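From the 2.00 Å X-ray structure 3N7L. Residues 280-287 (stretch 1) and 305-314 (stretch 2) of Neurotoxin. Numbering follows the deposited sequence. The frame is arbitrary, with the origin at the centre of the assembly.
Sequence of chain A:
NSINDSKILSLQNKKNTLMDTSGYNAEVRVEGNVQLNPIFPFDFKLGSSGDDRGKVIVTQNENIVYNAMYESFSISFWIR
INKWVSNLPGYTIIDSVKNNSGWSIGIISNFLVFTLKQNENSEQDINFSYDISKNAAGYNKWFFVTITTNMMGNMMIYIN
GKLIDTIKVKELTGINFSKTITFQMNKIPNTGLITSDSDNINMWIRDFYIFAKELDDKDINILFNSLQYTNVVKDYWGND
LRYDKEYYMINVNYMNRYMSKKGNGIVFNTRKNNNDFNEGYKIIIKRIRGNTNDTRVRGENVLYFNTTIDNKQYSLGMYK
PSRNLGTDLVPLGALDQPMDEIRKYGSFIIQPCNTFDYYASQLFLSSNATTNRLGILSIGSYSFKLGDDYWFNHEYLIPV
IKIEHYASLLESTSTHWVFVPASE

Stretch 1, residues 280-287: GYKIIIKR
Stretch 2 (305-314) FNTTIDNKQY

How does Tyr281 meet the second stretch? It precedes the strand in an extended conformation (phi/psi -83/147), with CA-to-CB toward stretch 2 and chi1 m, chi2 129°. Ile309 (chi1 m, chi2 p) lies over one face of its ring: Ile309 CG1 sits 3.8 Å from the Tyr281 ring centroid, 9° off the normal, a CH-pi contact in which an aliphatic group packs on the aromatic cloud.

What joins the backbones around Lys282, where no direct backbone pairing forms? Two waters fill the gap. One accepts from Lys282 N (2.8 Å) and donates to Thr308 O (2.7 Å); the other donates to Lys282 O (3.0 Å) and accepts from Thr308 N (3.1 Å). Thr307, chi1 t, adds a hydrogen bond from its OG1 to Lys282 O, 2.7 Å.

Where do the strands pair directly? The strand through Ile284 to Arg287 runs antiparallel to the one through Phe305 to Thr308, their directions 149° apart. Ile283 (p,p), its CA-to-CB bond sideways, brings its CD1 to 4.2 Å from Phe305 CD2. Ile284 (-130/128) faces Asn306 (-110/156) as a hydrogen-bonded pair, CA to CA 5.1 Å: Ile284 N donates to Asn306 O at 2.8 Å, and Asn306 N to Ile284 O at 2.9 Å, nearly straight at 176°. Their side chains share one face, Ile284 CB 4.3 Å from Asn306 CB, with Ile284 m,t.

What packs on the face of Ile285 and Phe305? This pair, CA to CA 4.9 Å, lacks mutual backbone hydrogen bonds, but its apolar side chains meet: Ile285 CG1 (rotamer m,t) approaches Phe305 CE2 at 3.9 Å. Phe305 has chi1 m and chi2 94°.

How does the contact end? Lys286 (m,m,m,t) starts toward stretch 2, its CG 3.8 Å from Asn306 OD1, before its end leads away. Arg287 makes no contact with stretch 2.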

# COMPACT_ATOMS: atom_id res chain seq x y z
N GLY A 280 -18.92 3.00 -10.68
CA GLY A 280 -19.11 1.71 -11.30
C GLY A 280 -19.50 0.60 -10.35
O GLY A 280 -19.80 0.83 -9.18
N TYR A 281 -19.49 -0.63 -10.86
CA TYR A 281 -19.85 -1.80 -10.09
C TYR A 281 -18.72 -2.34 -9.23
O TYR A 281 -17.54 -2.25 -9.60
CB TYR A 281 -20.36 -2.89 -11.04
CG TYR A 281 -21.54 -2.42 -11.84
CD1 TYR A 281 -21.57 -2.56 -13.23
CD2 TYR A 281 -22.62 -1.79 -11.22
CE1 TYR A 281 -22.64 -2.07 -13.98
CE2 TYR A 281 -23.69 -1.29 -11.96
CZ TYR A 281 -23.69 -1.44 -13.34
OH TYR A 281 -24.74 -0.93 -14.07
N LYS A 282 -19.09 -2.89 -8.08
CA LYS A 282 -18.14 -3.45 -7.15
C LYS A 282 -18.16 -4.97 -7.25
O LYS A 282 -19.15 -5.56 -7.68
CB LYS A 282 -18.50 -3.02 -5.72
CG LYS A 282 -18.22 -1.56 -5.45
CD LYS A 282 -18.96 -1.04 -4.23
CE LYS A 282 -20.40 -0.68 -4.56
NZ LYS A 282 -21.07 -0.01 -3.40
N ILE A 283 -17.06 -5.59 -6.86
CA ILE A 283 -16.96 -7.03 -6.88
C ILE A 283 -16.80 -7.53 -5.45
O ILE A 283 -16.42 -6.77 -4.57
CB ILE A 283 -15.72 -7.51 -7.75
CG1 ILE A 283 -14.40 -6.95 -7.21
CG2 ILE A 283 -15.89 -7.07 -9.18
CD1 ILE A 283 -13.87 -7.69 -5.97
N ILE A 284 -17.12 -8.81 -5.24
CA ILE A 284 -16.96 -9.44 -3.94
C ILE A 284 -16.21 -10.73 -4.24
O ILE A 284 -16.61 -11.50 -5.13
CB ILE A 284 -18.32 -9.79 -3.28
CG1 ILE A 284 -19.07 -8.50 -2.93
CG2 ILE A 284 -18.09 -10.63 -2.02
CD1 ILE A 284 -20.47 -8.72 -2.41
N ILE A 285 -15.12 -10.97 -3.53
CA ILE A 285 -14.32 -12.17 -3.77
C ILE A 285 -14.86 -13.31 -2.91
O ILE A 285 -15.07 -13.14 -1.72
CB ILE A 285 -12.83 -11.89 -3.44
CG1 ILE A 285 -12.41 -10.57 -4.09
CG2 ILE A 285 -11.96 -13.03 -3.97
CD1 ILE A 285 -11.04 -10.07 -3.62
N LYS A 286 -15.08 -14.46 -3.53
CA LYS A 286 -15.60 -15.64 -2.83
C LYS A 286 -14.62 -16.79 -2.95
O LYS A 286 -14.15 -17.12 -4.03
CB LYS A 286 -16.96 -16.04 -3.41
CG LYS A 286 -18.00 -14.93 -3.35
CD LYS A 286 -18.31 -14.52 -1.91
CE LYS A 286 -19.01 -15.64 -1.15
NZ LYS A 286 -19.21 -15.31 0.29
N ARG A 287 -14.34 -17.41 -1.82
CA ARG A 287 -13.39 -18.51 -1.74
C ARG A 287 -13.92 -19.89 -2.13
O ARG A 287 -15.05 -20.25 -1.79
CB ARG A 287 -12.83 -18.54 -0.31
CG ARG A 287 -12.08 -19.78 0.09
CD ARG A 287 -11.79 -19.69 1.59
NE ARG A 287 -11.44 -20.98 2.17
CZ ARG A 287 -10.24 -21.54 2.08
NH1 ARG A 287 -9.26 -20.92 1.43
NH2 ARG A 287 -10.01 -22.71 2.65
N PHE A 305 -15.60 -14.38 -8.51
CA PHE A 305 -16.07 -13.03 -8.24
C PHE A 305 -17.57 -12.82 -8.44
O PHE A 305 -18.12 -13.21 -9.46
CB PHE A 305 -15.32 -12.02 -9.12
CG PHE A 305 -13.83 -12.07 -8.98
CD1 PHE A 305 -13.06 -12.84 -9.85
CD2 PHE A 305 -13.19 -11.35 -7.97
CE1 PHE A 305 -11.67 -12.88 -9.73
CE2 PHE A 305 -11.81 -11.39 -7.84
CZ PHE A 305 -11.04 -12.16 -8.73
N ASN A 306 -18.20 -12.19 -7.46
CA ASN A 306 -19.62 -11.88 -7.52
C ASN A 306 -19.73 -10.37 -7.69
O ASN A 306 -18.82 -9.63 -7.32
CB ASN A 306 -20.33 -12.27 -6.21
CG ASN A 306 -20.88 -13.68 -6.24
OD1 ASN A 306 -21.20 -14.25 -5.19
ND2 ASN A 306 -21.02 -14.25 -7.42
N THR A 307 -20.84 -9.90 -8.25
CA THR A 307 -21.06 -8.47 -8.40
C THR A 307 -22.55 -8.17 -8.50
O THR A 307 -23.28 -8.85 -9.20
CB THR A 307 -20.35 -7.88 -9.64
OG1 THR A 307 -20.62 -6.47 -9.72
CG2 THR A 307 -20.81 -8.57 -10.92
N THR A 308 -22.98 -7.15 -7.77
CA THR A 308 -24.38 -6.74 -7.78
C THR A 308 -24.53 -5.58 -8.74
O THR A 308 -23.95 -4.52 -8.53
CB THR A 308 -24.83 -6.30 -6.37
OG1 THR A 308 -24.71 -7.41 -5.47
CG2 THR A 308 -26.29 -5.82 -6.39
N ILE A 309 -25.31 -5.76 -9.80
CA ILE A 309 -25.47 -4.67 -10.75
C ILE A 309 -26.69 -3.83 -10.41
O ILE A 309 -26.55 -2.71 -9.91
CB ILE A 309 -25.51 -5.19 -12.21
CG1 ILE A 309 -24.08 -5.38 -12.73
CG2 ILE A 309 -26.21 -4.18 -13.11
CD1 ILE A 309 -23.20 -6.25 -11.88
N ASP A 310 -27.88 -4.33 -10.69
CA ASP A 310 -29.06 -3.56 -10.34
C ASP A 310 -29.46 -4.09 -8.98
O ASP A 310 -28.97 -3.63 -7.95
CB ASP A 310 -30.18 -3.80 -11.36
CG ASP A 310 -30.15 -2.80 -12.50
OD1 ASP A 310 -29.07 -2.61 -13.10
OD2 ASP A 310 -31.21 -2.20 -12.80
N ASN A 311 -30.35 -5.07 -8.99
CA ASN A 311 -30.80 -5.71 -7.77
C ASN A 311 -30.69 -7.19 -8.04
O ASN A 311 -31.52 -7.97 -7.60
CB ASN A 311 -32.23 -5.31 -7.45
CG ASN A 311 -32.31 -4.01 -6.69
OD1 ASN A 311 -31.85 -3.93 -5.54
ND2 ASN A 311 -32.86 -2.98 -7.32
N LYS A 312 -29.66 -7.55 -8.80
CA LYS A 312 -29.41 -8.94 -9.13
C LYS A 312 -27.93 -9.15 -8.97
O LYS A 312 -27.15 -8.20 -9.02
CB LYS A 312 -29.84 -9.25 -10.57
CG LYS A 312 -31.18 -8.63 -10.96
CD LYS A 312 -31.87 -9.37 -12.11
CE LYS A 312 -30.91 -10.00 -13.10
NZ LYS A 312 -30.36 -11.30 -12.60
N GLN A 313 -27.52 -10.40 -8.78
CA GLN A 313 -26.11 -10.67 -8.62
C GLN A 313 -25.61 -11.59 -9.72
O GLN A 313 -26.27 -12.56 -10.10
CB GLN A 313 -25.82 -11.26 -7.25
CG GLN A 313 -24.49 -10.81 -6.70
CD GLN A 313 -24.21 -11.32 -5.30
OE1 GLN A 313 -23.42 -10.73 -4.57
NE2 GLN A 313 -24.85 -12.43 -4.93
N TYR A 314 -24.43 -11.28 -10.23
CA TYR A 314 -23.82 -12.07 -11.27
C TYR A 314 -22.46 -12.53 -10.78
O TYR A 314 -21.98 -12.07 -9.74
CB TYR A 314 -23.63 -11.23 -12.55
CG TYR A 314 -24.90 -10.59 -13.08
CD1 TYR A 314 -25.42 -9.44 -12.49
CD2 TYR A 314 -25.58 -11.16 -14.15
CE1 TYR A 314 -26.61 -8.86 -12.97
CE2 TYR A 314 -26.77 -10.59 -14.63
CZ TYR A 314 -27.28 -9.45 -14.04
OH TYR A 314 -28.46 -8.91 -14.51
O HOH W 1 -21.83 -3.14 -7.60
O HOH W 2 -21.17 -6.04 -5.53